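CDP-6-deoxy-L-threo-D-glycero-4-hexulose-3-dehydrase (Yersinia pseudotuberculosis, PDB 3BCX) probably catalyses, with a pyridoxal-phosphate-type cofactor, the C-3 dehydration of CDP-6-deoxy-L-threo-D-glycero-4-hexulose, a step toward 3,6-dideoxyhexoses. Local coordinates at residues A[61-66]-A[291-296]; A[217-222]-A[343-348]; A[318-323]-A[423-428]. All coordinates share one frame; numbering follows the deposited sequence.

Helix 293-323 ties the three contacts together. Interaction 1 uses its first turn and interaction 3 its last, their centres about 39 Å apart, while in interaction 2 R313 of the same helix reaches carbonyls of the 343-348 segment. Interactions 1 and 2 are buried and lie within reach of the second subunit; interaction 3 is only partly buried and has no partner there. Chemistry follows place: a carboxylate holding backbone N-H groups at a helix start, then rings and a bridging water where two loops meet, then aliphatic packing edged by a tyrosine-aspartate hydrogen bond. Interactions 2 and 3 touch directly, F347 packing on L320 and K321.

Interaction 1: A[61-66]-A[291-296]; sequences GRFNDA and ITDMQA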
ATOM      1  N   GLY A  61       0.205  -4.735  15.251  1.00 46.36           N
ATOM      2  CA  GLY A  61       0.226  -5.547  16.446  1.00 46.11           C
ATOM      3  C   GLY A  61      -0.917  -5.237  17.383  1.00 46.79           C
ATOM      4  O   GLY A  61      -2.096  -5.318  17.031  1.00 46.59           O
ATOM      5  N   ARG A  62      -0.534  -4.893  18.602  1.00 47.68           N
ATOM      6  CA  ARG A  62      -1.441  -4.552  19.684  1.00 47.32           C
ATOM      7  C   ARG A  62      -2.663  -3.722  19.238  1.00 46.16           C
ATOM      8  O   ARG A  62      -3.810  -4.147  19.399  1.00 44.45           O
ATOM      9  CB  ARG A  62      -0.608  -3.819  20.732  1.00 49.48           C
ATOM     10  CG  ARG A  62      -1.328  -3.273  21.910  1.00 50.69           C
ATOM     11  CD  ARG A  62      -0.377  -2.356  22.645  1.00 50.95           C
ATOM     12  NE  ARG A  62      -1.078  -1.568  23.646  1.00 55.02           N
ATOM     13  CZ  ARG A  62      -0.590  -0.464  24.194  1.00 54.09           C
ATOM     14  NH1 ARG A  62       0.605  -0.010  23.838  1.00 51.35           N
ATOM     15  NH2 ARG A  62      -1.303   0.186  25.102  1.00 59.56           N
ATOM     16  N   PHE A  63      -2.428  -2.548  18.665  1.00 45.40           N
ATOM     17  CA  PHE A  63      -3.549  -1.723  18.232  1.00 46.86           C
ATOM     18  C   PHE A  63      -4.260  -2.287  17.002  1.00 46.46           C
ATOM     19  O   PHE A  63      -5.492  -2.248  16.921  1.00 46.24           O
ATOM     20  CB  PHE A  63      -3.091  -0.283  17.988  1.00 47.06           C
ATOM     21  CG  PHE A  63      -2.685   0.433  19.245  1.00 48.78           C
ATOM     22  CD1 PHE A  63      -1.342   0.636  19.550  1.00 49.86           C
ATOM     23  CD2 PHE A  63      -3.647   0.860  20.155  1.00 48.44           C
ATOM     24  CE1 PHE A  63      -0.964   1.253  20.745  1.00 49.90           C
ATOM     25  CE2 PHE A  63      -3.279   1.477  21.351  1.00 49.15           C
ATOM     26  CZ  PHE A  63      -1.936   1.673  21.647  1.00 48.12           C
ATOM     27  N   ASN A  64      -3.500  -2.830  16.057  1.00 45.15           N
ATOM     28  CA  ASN A  64      -4.123  -3.391  14.868  1.00 45.14           C
ATOM     29  C   ASN A  64      -5.018  -4.571  15.241  1.00 45.02           C
ATOM     30  O   ASN A  64      -6.086  -4.745  14.655  1.00 45.62           O
ATOM     31  CB  ASN A  64      -3.076  -3.836  13.852  1.00 43.24           C
ATOM     32  CG  ASN A  64      -3.698  -4.252  12.542  1.00 42.86           C
ATOM     33  OD1 ASN A  64      -4.223  -3.421  11.797  1.00 43.21           O
ATOM     34  ND2 ASN A  64      -3.661  -5.545  12.255  1.00 39.96           N
ATOM     35  N   ASP A  65      -4.587  -5.384  16.205  1.00 45.50           N
ATOM     36  CA  ASP A  65      -5.404  -6.516  16.640  1.00 46.86           C
ATOM     37  C   ASP A  65      -6.713  -5.985  17.204  1.00 46.16           C
ATOM     38  O   ASP A  65      -7.793  -6.458  16.847  1.00 45.89           O
ATOM     39  CB  ASP A  65      -4.707  -7.334  17.728  1.00 50.29           C
ATOM     40  CG  ASP A  65      -3.543  -8.138  17.199  1.00 54.29           C
ATOM     41  OD1 ASP A  65      -3.677  -8.712  16.096  1.00 57.17           O
ATOM     42  OD2 ASP A  65      -2.503  -8.209  17.889  1.00 57.25           O
ATOM     43  N   ALA A  66      -6.606  -4.997  18.088  1.00 45.42           N
ATOM     44  CA  ALA A  66      -7.777  -4.392  18.715  1.00 46.10           C
ATOM     45  C   ALA A  66      -8.733  -3.837  17.662  1.00 46.10           C
ATOM     46  O   ALA A  66      -9.948  -4.068  17.725  1.00 46.37           O
ATOM     47  CB  ALA A  66      -7.342  -3.277  19.668  1.00 45.00           C
ATOM     48  N   ILE A 291      -0.099  -2.072   6.994  1.00 37.57           N
ATOM     49  CA  ILE A 291       0.013  -0.744   7.610  1.00 37.79           C
ATOM     50  C   ILE A 291       0.786  -0.834   8.923  1.00 38.87           C
ATOM     51  O   ILE A 291       1.205  -1.919   9.339  1.00 38.32           O
ATOM     52  CB  ILE A 291      -1.367  -0.125   7.921  1.00 38.28           C
ATOM     53  CG1 ILE A 291      -2.114  -0.993   8.936  1.00 37.29           C
ATOM     54  CG2 ILE A 291      -2.169   0.040   6.634  1.00 37.12           C
ATOM     55  CD1 ILE A 291      -3.424  -0.390   9.404  1.00 39.08           C
ATOM     56  N   THR A 292       0.965   0.310   9.576  1.00 39.66           N
ATOM     57  CA  THR A 292       1.678   0.369  10.851  1.00 39.95           C
ATOM     58  C   THR A 292       0.696   0.383  12.025  1.00 40.98           C
ATOM     59  O   THR A 292      -0.500   0.625  11.845  1.00 41.78           O
ATOM     60  CB  THR A 292       2.561   1.636  10.941  1.00 38.79           C
ATOM     61  OG1 THR A 292       1.736   2.805  10.865  1.00 37.37           O
ATOM     62  CG2 THR A 292       3.574   1.657   9.807  1.00 37.74           C
ATOM     63  N   ASP A 293       1.191   0.124  13.229  1.00 39.89           N
ATOM     64  CA  ASP A 293       0.304   0.142  14.379  1.00 41.34           C
ATOM     65  C   ASP A 293      -0.028   1.598  14.746  1.00 41.58           C
ATOM     66  O   ASP A 293      -0.992   1.862  15.471  1.00 41.60           O
ATOM     67  CB  ASP A 293       0.938  -0.613  15.559  1.00 41.15           C
ATOM     68  CG  ASP A 293      -0.069  -1.505  16.294  1.00 40.62           C
ATOM     69  OD1 ASP A 293      -0.912  -2.144  15.624  1.00 39.68           O
ATOM     70  OD2 ASP A 293      -0.014  -1.573  17.539  1.00 39.23           O
ATOM     71  N   MET A 294       0.763   2.542  14.235  1.00 40.97           N
ATOM     72  CA  MET A 294       0.497   3.956  14.489  1.00 42.71           C
ATOM     73  C   MET A 294      -0.819   4.291  13.783  1.00 44.41           C
ATOM     74  O   MET A 294      -1.685   4.978  14.332  1.00 44.89           O
ATOM     75  CB  MET A 294       1.610   4.843  13.923  1.00 43.15           C
ATOM     76  CG  MET A 294       2.928   4.790  14.679  1.00 45.56           C
ATOM     77  SD  MET A 294       3.941   3.362  14.263  1.00 49.30           S
ATOM     78  CE  MET A 294       4.776   3.955  12.755  1.00 44.28           C
ATOM     79  N   GLN A 295      -0.959   3.785  12.562  1.00 43.20           N
ATOM     80  CA  GLN A 295      -2.162   3.998  11.768  1.00 42.94           C
ATOM     81  C   GLN A 295      -3.344   3.287  12.402  1.00 42.53           C
ATOM     82  O   GLN A 295      -4.451   3.825  12.442  1.00 44.48           O
ATOM     83  CB  GLN A 295      -1.962   3.462  10.349  1.00 42.81           C
ATOM     84  CG  GLN A 295      -1.117   4.330   9.453  1.00 39.30           C
ATOM     85  CD  GLN A 295      -0.589   3.563   8.258  1.00 42.40           C
ATOM     86  OE1 GLN A 295       0.378   2.805   8.369  1.00 41.47           O
ATOM     87  NE2 GLN A 295      -1.230   3.742   7.109  1.00 41.38           N
ATOM     88  N   ALA A 296      -3.104   2.070  12.884  1.00 42.52           N
ATOM     89  CA  ALA A 296      -4.152   1.262  13.511  1.00 42.27           C
ATOM     90  C   ALA A 296      -4.693   1.896  14.793  1.00 41.28           C
ATOM     91  O   ALA A 296      -5.887   1.806  15.071  1.00 40.02           O
ATOM     92  CB  ALA A 296      -3.627  -0.136  13.808  1.00 40.63           C
TER
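D293 turns its carboxylate into the open first turn of helix 62-75, where backbone N-H groups have no earlier carbonyl to bind. OD2 of D293 accepts from F63 N at 2.8 Å, and OD1 of D293 accepts from N64 N at 2.7 Å, both on syn sides. A third bond, G61 N to D293 OD1 at 2.8 Å, comes from 73° out of the carboxylate plane, on the opposite face from N64 N. Three donors thus fix both oxygens, and a short acidic side chain suits the place, since the helix end should stabilise its negative charge. G61 fits its N-cap position because phi -176° and psi -123° are unfavourable for residues with a side chain. Packing is close beside this grip: A296 CB lies 3.5 Å from N64 CA, a small methyl that lets the two backbones approach. The F63 ring edge, at CD1, comes 3.3 Å from D293 OD2.

The outer side is looser: R62 is exposed to solvent, whereas F63, N64, D293 and A296 are buried. The extended chain of R62 leads away from D293, F63 CZ lies over the centre of one guanidinium face, and NH1 of R62 salt-bridges D55. F63 packs between helix 43-55 and helix 293-323, OD1 of N64 is hydrogen-bonded to T82 of strand 79-83, and Q295, in a capping box with T292, packs on Q295 of the second subunit.

Interaction 2: A[217-222]-A[343-348]; sequences YPAHHI and SWFGFP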
ATOM      1  N   TYR A 217      -9.329   6.996   4.571  1.00 39.31           N
ATOM      2  CA  TYR A 217      -8.702   8.230   4.109  1.00 38.95           C
ATOM      3  C   TYR A 217      -9.480   9.312   4.897  1.00 40.27           C
ATOM      4  O   TYR A 217     -10.638   9.099   5.255  1.00 40.62           O
ATOM      5  CB  TYR A 217      -8.907   8.375   2.595  1.00 36.42           C
ATOM      6  CG  TYR A 217      -8.126   9.507   1.969  1.00 35.71           C
ATOM      7  CD1 TYR A 217      -6.731   9.453   1.878  1.00 30.74           C
ATOM      8  CD2 TYR A 217      -8.775  10.662   1.518  1.00 32.81           C
ATOM      9  CE1 TYR A 217      -6.004  10.522   1.363  1.00 31.04           C
ATOM     10  CE2 TYR A 217      -8.055  11.733   1.000  1.00 30.93           C
ATOM     11  CZ  TYR A 217      -6.676  11.660   0.926  1.00 32.73           C
ATOM     12  OH  TYR A 217      -5.975  12.726   0.412  1.00 32.62           O
ATOM     13  N   PRO A 218      -8.864  10.475   5.179  1.00 41.29           N
ATOM     14  CA  PRO A 218      -9.529  11.549   5.940  1.00 42.43           C
ATOM     15  C   PRO A 218     -10.965  11.956   5.594  1.00 42.21           C
ATOM     16  O   PRO A 218     -11.723  12.371   6.469  1.00 41.90           O
ATOM     17  CB  PRO A 218      -8.561  12.720   5.804  1.00 42.59           C
ATOM     18  CG  PRO A 218      -7.223  12.030   5.724  1.00 42.96           C
ATOM     19  CD  PRO A 218      -7.512  10.893   4.766  1.00 41.40           C
ATOM     20  N   ALA A 219     -11.325  11.831   4.321  1.00 41.57           N
ATOM     21  CA  ALA A 219     -12.675  12.149   3.872  1.00 42.02           C
ATOM     22  C   ALA A 219     -13.717  11.345   4.643  1.00 43.78           C
ATOM     23  O   ALA A 219     -14.817  11.831   4.908  1.00 43.39           O
ATOM     24  CB  ALA A 219     -12.810  11.899   2.377  1.00 39.04           C
ATOM     25  N   HIS A 220     -13.364  10.116   5.000  1.00 43.61           N
ATOM     26  CA  HIS A 220     -14.349   9.055   5.172  1.00 42.63           C
ATOM     27  C   HIS A 220     -14.871   9.013   6.605  1.00 42.68           C
ATOM     28  O   HIS A 220     -14.429   9.782   7.459  1.00 42.51           O
ATOM     29  CB  HIS A 220     -13.749   7.699   4.793  1.00 41.73           C
ATOM     30  CG  HIS A 220     -13.459   7.555   3.331  1.00 40.56           C
ATOM     31  ND1 HIS A 220     -12.516   8.322   2.681  1.00 39.60           N
ATOM     32  CD2 HIS A 220     -13.987   6.733   2.393  1.00 37.53           C
ATOM     33  CE1 HIS A 220     -12.476   7.978   1.405  1.00 39.49           C
ATOM     34  NE2 HIS A 220     -13.360   7.017   1.205  1.00 37.65           N
ATOM     35  N   HIS A 221     -15.812   8.111   6.861  1.00 44.30           N
ATOM     36  CA  HIS A 221     -16.438   8.006   8.177  1.00 43.77           C
ATOM     37  C   HIS A 221     -15.416   8.005   9.318  1.00 43.69           C
ATOM     38  O   HIS A 221     -15.621   8.674  10.332  1.00 44.29           O
ATOM     39  CB  HIS A 221     -17.329   6.770   8.198  1.00 43.71           C
ATOM     40  CG  HIS A 221     -18.459   6.841   7.219  1.00 46.48           C
ATOM     41  ND1 HIS A 221     -19.740   7.195   7.584  1.00 47.70           N
ATOM     42  CD2 HIS A 221     -18.486   6.661   5.877  1.00 46.66           C
ATOM     43  CE1 HIS A 221     -20.507   7.233   6.508  1.00 47.30           C
ATOM     44  NE2 HIS A 221     -19.769   6.913   5.460  1.00 47.26           N
ATOM     45  N   ILE A 222     -14.328   7.253   9.161  1.00 41.13           N
ATOM     46  CA  ILE A 222     -13.252   7.260  10.155  1.00 40.70           C
ATOM     47  C   ILE A 222     -11.927   7.266   9.391  1.00 39.21           C
ATOM     48  O   ILE A 222     -11.868   6.834   8.240  1.00 39.04           O
ATOM     49  CB  ILE A 222     -13.280   6.042  11.136  1.00 42.54           C
ATOM     50  CG1 ILE A 222     -13.169   4.725  10.370  1.00 42.28           C
ATOM     51  CG2 ILE A 222     -14.526   6.101  12.005  1.00 41.93           C
ATOM     52  CD1 ILE A 222     -13.032   3.520  11.276  1.00 41.26           C
ATOM     53  N   SER A 343     -25.718   5.386   5.694  1.00 48.77           N
ATOM     54  CA  SER A 343     -24.833   6.301   6.405  1.00 47.35           C
ATOM     55  C   SER A 343     -24.161   7.275   5.444  1.00 47.56           C
ATOM     56  O   SER A 343     -23.012   7.079   5.049  1.00 46.65           O
ATOM     57  CB  SER A 343     -23.776   5.523   7.191  1.00 46.15           C
ATOM     58  OG  SER A 343     -23.068   6.375   8.075  1.00 47.02           O
ATOM     59  N   TRP A 344     -24.884   8.326   5.072  1.00 46.54           N
ATOM     60  CA  TRP A 344     -24.416   9.256   4.053  1.00 45.88           C
ATOM     61  C   TRP A 344     -22.978   9.720   4.198  1.00 45.98           C
ATOM     62  O   TRP A 344     -22.524  10.081   5.289  1.00 47.29           O
ATOM     63  CB  TRP A 344     -25.342  10.481   3.969  1.00 45.09           C
ATOM     64  CG  TRP A 344     -26.752  10.132   3.588  1.00 44.88           C
ATOM     65  CD1 TRP A 344     -27.812   9.943   4.434  1.00 44.98           C
ATOM     66  CD2 TRP A 344     -27.246   9.873   2.265  1.00 44.00           C
ATOM     67  NE1 TRP A 344     -28.931   9.581   3.719  1.00 43.68           N
ATOM     68  CE2 TRP A 344     -28.611   9.529   2.387  1.00 43.96           C
ATOM     69  CE3 TRP A 344     -26.665   9.895   0.988  1.00 43.62           C
ATOM     70  CZ2 TRP A 344     -29.408   9.209   1.277  1.00 45.19           C
ATOM     71  CZ3 TRP A 344     -27.459   9.576  -0.120  1.00 43.16           C
ATOM     72  CH2 TRP A 344     -28.815   9.238   0.035  1.00 44.15           C
ATOM     73  N   PHE A 345     -22.275   9.702   3.068  1.00 43.91           N
ATOM     74  CA  PHE A 345     -20.884  10.128   2.976  1.00 41.10           C
ATOM     75  C   PHE A 345     -20.886  11.602   2.569  1.00 41.04           C
ATOM     76  O   PHE A 345     -20.046  12.395   3.013  1.00 40.87           O
ATOM     77  CB  PHE A 345     -20.179   9.270   1.917  1.00 41.04           C
ATOM     78  CG  PHE A 345     -18.739   9.627   1.687  1.00 39.64           C
ATOM     79  CD1 PHE A 345     -18.395  10.673   0.842  1.00 39.93           C
ATOM     80  CD2 PHE A 345     -17.722   8.895   2.297  1.00 39.84           C
ATOM     81  CE1 PHE A 345     -17.058  10.990   0.603  1.00 40.66           C
ATOM     82  CE2 PHE A 345     -16.380   9.201   2.069  1.00 40.19           C
ATOM     83  CZ  PHE A 345     -16.046  10.249   1.217  1.00 40.60           C
ATOM     84  N   GLY A 346     -21.852  11.952   1.722  1.00 39.63           N
ATOM     85  CA  GLY A 346     -21.994  13.311   1.238  1.00 40.23           C
ATOM     86  C   GLY A 346     -23.421  13.551   0.784  1.00 41.95           C
ATOM     87  O   GLY A 346     -24.258  12.650   0.852  1.00 42.89           O
ATOM     88  N   PHE A 347     -23.704  14.759   0.315  1.00 41.80           N
ATOM     89  CA  PHE A 347     -25.053  15.109  -0.131  1.00 42.38           C
ATOM     90  C   PHE A 347     -25.066  15.356  -1.645  1.00 40.20           C
ATOM     91  O   PHE A 347     -24.703  16.441  -2.103  1.00 41.30           O
ATOM     92  CB  PHE A 347     -25.510  16.371   0.600  1.00 42.49           C
ATOM     93  CG  PHE A 347     -26.992  16.587   0.579  1.00 43.48           C
ATOM     94  CD1 PHE A 347     -27.813  15.943   1.506  1.00 43.14           C
ATOM     95  CD2 PHE A 347     -27.568  17.472  -0.336  1.00 42.47           C
ATOM     96  CE1 PHE A 347     -29.189  16.181   1.532  1.00 42.79           C
ATOM     97  CE2 PHE A 347     -28.941  17.720  -0.324  1.00 42.08           C
ATOM     98  CZ  PHE A 347     -29.756  17.074   0.614  1.00 44.14           C
ATOM     99  N   PRO A 348     -25.487  14.354  -2.433  1.00 37.90           N
ATOM    100  CA  PRO A 348     -25.543  14.458  -3.897  1.00 38.49           C
ATOM    101  C   PRO A 348     -26.739  15.240  -4.447  1.00 38.64           C
ATOM    102  O   PRO A 348     -27.892  14.962  -4.110  1.00 37.54           O
ATOM    103  CB  PRO A 348     -25.550  13.000  -4.338  1.00 37.82           C
ATOM    104  CG  PRO A 348     -26.363  12.345  -3.255  1.00 36.44           C
ATOM    105  CD  PRO A 348     -25.832  12.990  -1.988  1.00 37.74           C
TER
HETATM  106  O   HOH W   1     -17.770  12.378   4.390  1.00 50.56           O
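The ring of F345 points its edge at one face of H220, an edge-to-face (T-shaped) pair with centroids 4.9 Å apart and planes at 74°. The touching atom is CE2 of F345, nearest to H220 CD2 at 3.5 Å and set toward the rim of the imidazole. Torsions on both sides build the pair. F345 holds CG opposite its backbone N (chi1 178°), which carries the phenyl across to the other loop; H220 keeps CG beside its own backbone N (chi1 -68°), and rotation about CB-CG turns a ring face to the phenyl, while ND1 makes a weak hydrogen bond to Y217 O. CZ of F345 also rests on A219 CB at 3.8 Å, where a methyl leaves room for the large ring.

H221 meets S343 O with the edge of its ring. The 2.9 Å from H221 CE1 to S343 O is doubtful as an exact value; the firmer link is that its NE2 is hydrogen-bonded to D194 O. An imidazole suits this polar pocket because its nitrogens and polarised C-H groups all lie around one rim. One water bridges the backbones by hydrogen bonds, donating to A219 O at 3.0 Å and to F345 O at 2.7 Å, and sits over the centre of the phenyl face.

Strand 211-215 leads into the 217-222 loop, which in aminotransferases of this fold bears the cofactor-binding lysine; by sequence pattern H220 appears to take that place, as expected for a dehydrase of the DegT/DnrJ/EryC1 family.

Interaction 3: A[318-323]-A[423-428]; sequences KYLKDA and DYVVSK
Y319 and D423 join two nearly parallel helices at the exposed margin of their interface. The tyrosine CG stands anti to the backbone N (chi1 -174°), which sends the ring from CB across toward helix 419-432. CE2 and CZ of Y319 each come 3.4 Å from D423 OD2, which lies near the ring plane at its edge, and at the tip OH of Y319 donates to D423 OD2 at 2.6 Å, OD1 being farther at 3.2 Å. OD2 is met on its syn side, with ring and carboxylate planes 47° apart. The phenol suits this edge: its hydroxyl finds a carboxylate acceptor, probably charged at this exposed margin, while its ring stacks with H419.

Deeper in, L320 CD1 reaches V426 CG2 at 3.8 Å and A323 CB touches the same CG2 at 3.5 Å, so one valine methyl serves both. Alanine's short side chain lets the branched valine fit at this closest backbone point. The axes of segments 318-323 and 423-428 pass 10.0 Å apart at a crossing angle of -24°.

L320 and V425 pack on I411 of the antiparallel sheet of strands 331-332, 347-351 and 408-411, consistent with the small C-terminal domain of the aspartate aminotransferase fold.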
ATOM      1  N   LYS A 318     -30.854  14.948   6.701  1.00 49.62           N
ATOM      2  CA  LYS A 318     -32.272  15.283   6.759  1.00 51.72           C
ATOM      3  C   LYS A 318     -32.513  16.790   6.873  1.00 51.36           C
ATOM      4  O   LYS A 318     -33.331  17.359   6.147  1.00 49.67           O
ATOM      5  CB  LYS A 318     -32.924  14.559   7.938  1.00 54.83           C
ATOM      6  CG  LYS A 318     -34.383  14.920   8.125  1.00 59.84           C
ATOM      7  CD  LYS A 318     -35.034  14.087   9.209  1.00 63.57           C
ATOM      8  CE  LYS A 318     -36.448  14.576   9.469  1.00 65.48           C
ATOM      9  NZ  LYS A 318     -37.289  13.490  10.035  1.00 66.35           N
ATOM     10  N   TYR A 319     -31.789  17.424   7.788  1.00 51.11           N
ATOM     11  CA  TYR A 319     -31.894  18.860   8.018  1.00 50.61           C
ATOM     12  C   TYR A 319     -31.631  19.641   6.733  1.00 51.57           C
ATOM     13  O   TYR A 319     -32.386  20.548   6.380  1.00 52.90           O
ATOM     14  CB  TYR A 319     -30.876  19.281   9.074  1.00 51.69           C
ATOM     15  CG  TYR A 319     -30.976  20.727   9.500  1.00 52.92           C
ATOM     16  CD1 TYR A 319     -31.945  21.137  10.418  1.00 53.44           C
ATOM     17  CD2 TYR A 319     -30.093  21.682   9.000  1.00 51.91           C
ATOM     18  CE1 TYR A 319     -32.027  22.466  10.830  1.00 53.64           C
ATOM     19  CE2 TYR A 319     -30.166  23.011   9.404  1.00 52.73           C
ATOM     20  CZ  TYR A 319     -31.135  23.394  10.322  1.00 53.76           C
ATOM     21  OH  TYR A 319     -31.197  24.699  10.749  1.00 53.78           O
ATOM     22  N   LEU A 320     -30.551  19.283   6.045  1.00 49.78           N
ATOM     23  CA  LEU A 320     -30.176  19.946   4.807  1.00 48.31           C
ATOM     24  C   LEU A 320     -31.200  19.700   3.700  1.00 47.47           C
ATOM     25  O   LEU A 320     -31.564  20.626   2.971  1.00 46.22           O
ATOM     26  CB  LEU A 320     -28.795  19.473   4.348  1.00 46.76           C
ATOM     27  CG  LEU A 320     -28.248  20.144   3.086  1.00 48.17           C
ATOM     28  CD1 LEU A 320     -28.115  21.647   3.317  1.00 46.87           C
ATOM     29  CD2 LEU A 320     -26.900  19.541   2.735  1.00 47.09           C
ATOM     30  N   LYS A 321     -31.671  18.461   3.581  1.00 45.58           N
ATOM     31  CA  LYS A 321     -32.649  18.131   2.553  1.00 46.05           C
ATOM     32  C   LYS A 321     -33.984  18.831   2.772  1.00 48.60           C
ATOM     33  O   LYS A 321     -34.622  19.273   1.817  1.00 48.19           O
ATOM     34  CB  LYS A 321     -32.895  16.624   2.485  1.00 43.22           C
ATOM     35  CG  LYS A 321     -33.888  16.263   1.389  1.00 40.65           C
ATOM     36  CD  LYS A 321     -34.153  14.779   1.289  1.00 38.79           C
ATOM     37  CE  LYS A 321     -35.074  14.486   0.121  1.00 37.40           C
ATOM     38  NZ  LYS A 321     -35.431  13.043   0.037  1.00 41.01           N
ATOM     39  N   ASP A 322     -34.419  18.917   4.026  1.00 50.34           N
ATOM     40  CA  ASP A 322     -35.682  19.580   4.320  1.00 53.09           C
ATOM     41  C   ASP A 322     -35.577  21.060   3.975  1.00 51.57           C
ATOM     42  O   ASP A 322     -36.443  21.614   3.295  1.00 50.93           O
ATOM     43  CB  ASP A 322     -36.058  19.414   5.802  1.00 56.81           C
ATOM     44  CG  ASP A 322     -36.401  17.973   6.163  1.00 61.56           C
ATOM     45  OD1 ASP A 322     -36.685  17.177   5.234  1.00 64.09           O
ATOM     46  OD2 ASP A 322     -36.401  17.641   7.374  1.00 64.00           O
ATOM     47  N   ALA A 323     -34.498  21.684   4.428  1.00 48.99           N
ATOM     48  CA  ALA A 323     -34.270  23.096   4.182  1.00 50.87           C
ATOM     49  C   ALA A 323     -34.038  23.445   2.705  1.00 52.80           C
ATOM     50  O   ALA A 323     -34.421  24.526   2.251  1.00 54.91           O
ATOM     51  CB  ALA A 323     -33.091  23.572   5.016  1.00 48.16           C
ATOM     52  N   ASP A 423     -27.220  25.997   7.616  1.00 48.19           N
ATOM     53  CA  ASP A 423     -28.104  27.140   7.413  1.00 48.57           C
ATOM     54  C   ASP A 423     -27.467  28.102   6.410  1.00 47.42           C
ATOM     55  O   ASP A 423     -28.140  28.632   5.530  1.00 46.06           O
ATOM     56  CB  ASP A 423     -28.361  27.857   8.742  1.00 48.40           C
ATOM     57  CG  ASP A 423     -29.424  27.170   9.573  1.00 50.81           C
ATOM     58  OD1 ASP A 423     -29.476  27.418  10.796  1.00 52.35           O
ATOM     59  OD2 ASP A 423     -30.214  26.387   8.999  1.00 50.35           O
ATOM     60  N   TYR A 424     -26.163  28.309   6.544  1.00 46.29           N
ATOM     61  CA  TYR A 424     -25.429  29.194   5.646  1.00 46.87           C
ATOM     62  C   TYR A 424     -25.489  28.665   4.213  1.00 47.70           C
ATOM     63  O   TYR A 424     -25.722  29.420   3.268  1.00 47.98           O
ATOM     64  CB  TYR A 424     -23.971  29.287   6.083  1.00 45.32           C
ATOM     65  CG  TYR A 424     -23.107  30.097   5.146  1.00 45.94           C
ATOM     66  CD1 TYR A 424     -23.145  31.489   5.168  1.00 46.18           C
ATOM     67  CD2 TYR A 424     -22.241  29.475   4.245  1.00 44.77           C
ATOM     68  CE1 TYR A 424     -22.340  32.244   4.324  1.00 45.86           C
ATOM     69  CE2 TYR A 424     -21.430  30.226   3.389  1.00 44.10           C
ATOM     70  CZ  TYR A 424     -21.485  31.610   3.441  1.00 45.27           C
ATOM     71  OH  TYR A 424     -20.682  32.377   2.634  1.00 46.36           O
ATOM     72  N   VAL A 425     -25.267  27.363   4.062  1.00 46.34           N
ATOM     73  CA  VAL A 425     -25.300  26.729   2.755  1.00 45.43           C
ATOM     74  C   VAL A 425     -26.672  26.890   2.105  1.00 45.61           C
ATOM     75  O   VAL A 425     -26.772  27.259   0.933  1.00 45.95           O
ATOM     76  CB  VAL A 425     -24.944  25.228   2.871  1.00 45.09           C
ATOM     77  CG1 VAL A 425     -25.219  24.511   1.558  1.00 42.15           C
ATOM     78  CG2 VAL A 425     -23.474  25.083   3.252  1.00 44.47           C
ATOM     79  N   VAL A 426     -27.729  26.618   2.862  1.00 46.13           N
ATOM     80  CA  VAL A 426     -29.079  26.747   2.332  1.00 47.10           C
ATOM     81  C   VAL A 426     -29.365  28.169   1.857  1.00 48.94           C
ATOM     82  O   VAL A 426     -29.972  28.368   0.803  1.00 48.48           O
ATOM     83  CB  VAL A 426     -30.142  26.347   3.382  1.00 47.43           C
ATOM     84  CG1 VAL A 426     -31.535  26.788   2.925  1.00 46.33           C
ATOM     85  CG2 VAL A 426     -30.125  24.843   3.571  1.00 46.34           C
ATOM     86  N   SER A 427     -28.921  29.160   2.624  1.00 49.45           N
ATOM     87  CA  SER A 427     -29.164  30.544   2.245  1.00 50.29           C
ATOM     88  C   SER A 427     -28.427  30.905   0.949  1.00 49.80           C
ATOM     89  O   SER A 427     -28.919  31.708   0.152  1.00 49.16           O
ATOM     90  CB  SER A 427     -28.752  31.496   3.381  1.00 50.36           C
ATOM     91  OG  SER A 427     -27.381  31.844   3.301  1.00 54.18           O
ATOM     92  N   LYS A 428     -27.254  30.314   0.732  1.00 48.16           N
ATOM     93  CA  LYS A 428     -26.498  30.601  -0.485  1.00 46.76           C
ATOM     94  C   LYS A 428     -27.174  30.006  -1.717  1.00 44.98           C
ATOM     95  O   LYS A 428     -27.129  30.597  -2.798  1.00 42.94           O
ATOM     96  CB  LYS A 428     -25.065  30.091  -0.361  1.00 47.78           C
ATOM     97  CG  LYS A 428     -24.219  30.932   0.577  1.00 48.63           C
ATOM     98  CD  LYS A 428     -24.105  32.342   0.045  1.00 51.30           C
ATOM     99  CE  LYS A 428     -23.480  33.278   1.061  1.00 52.60           C
ATOM    100  NZ  LYS A 428     -23.501  34.686   0.569  1.00 53.74           N
TER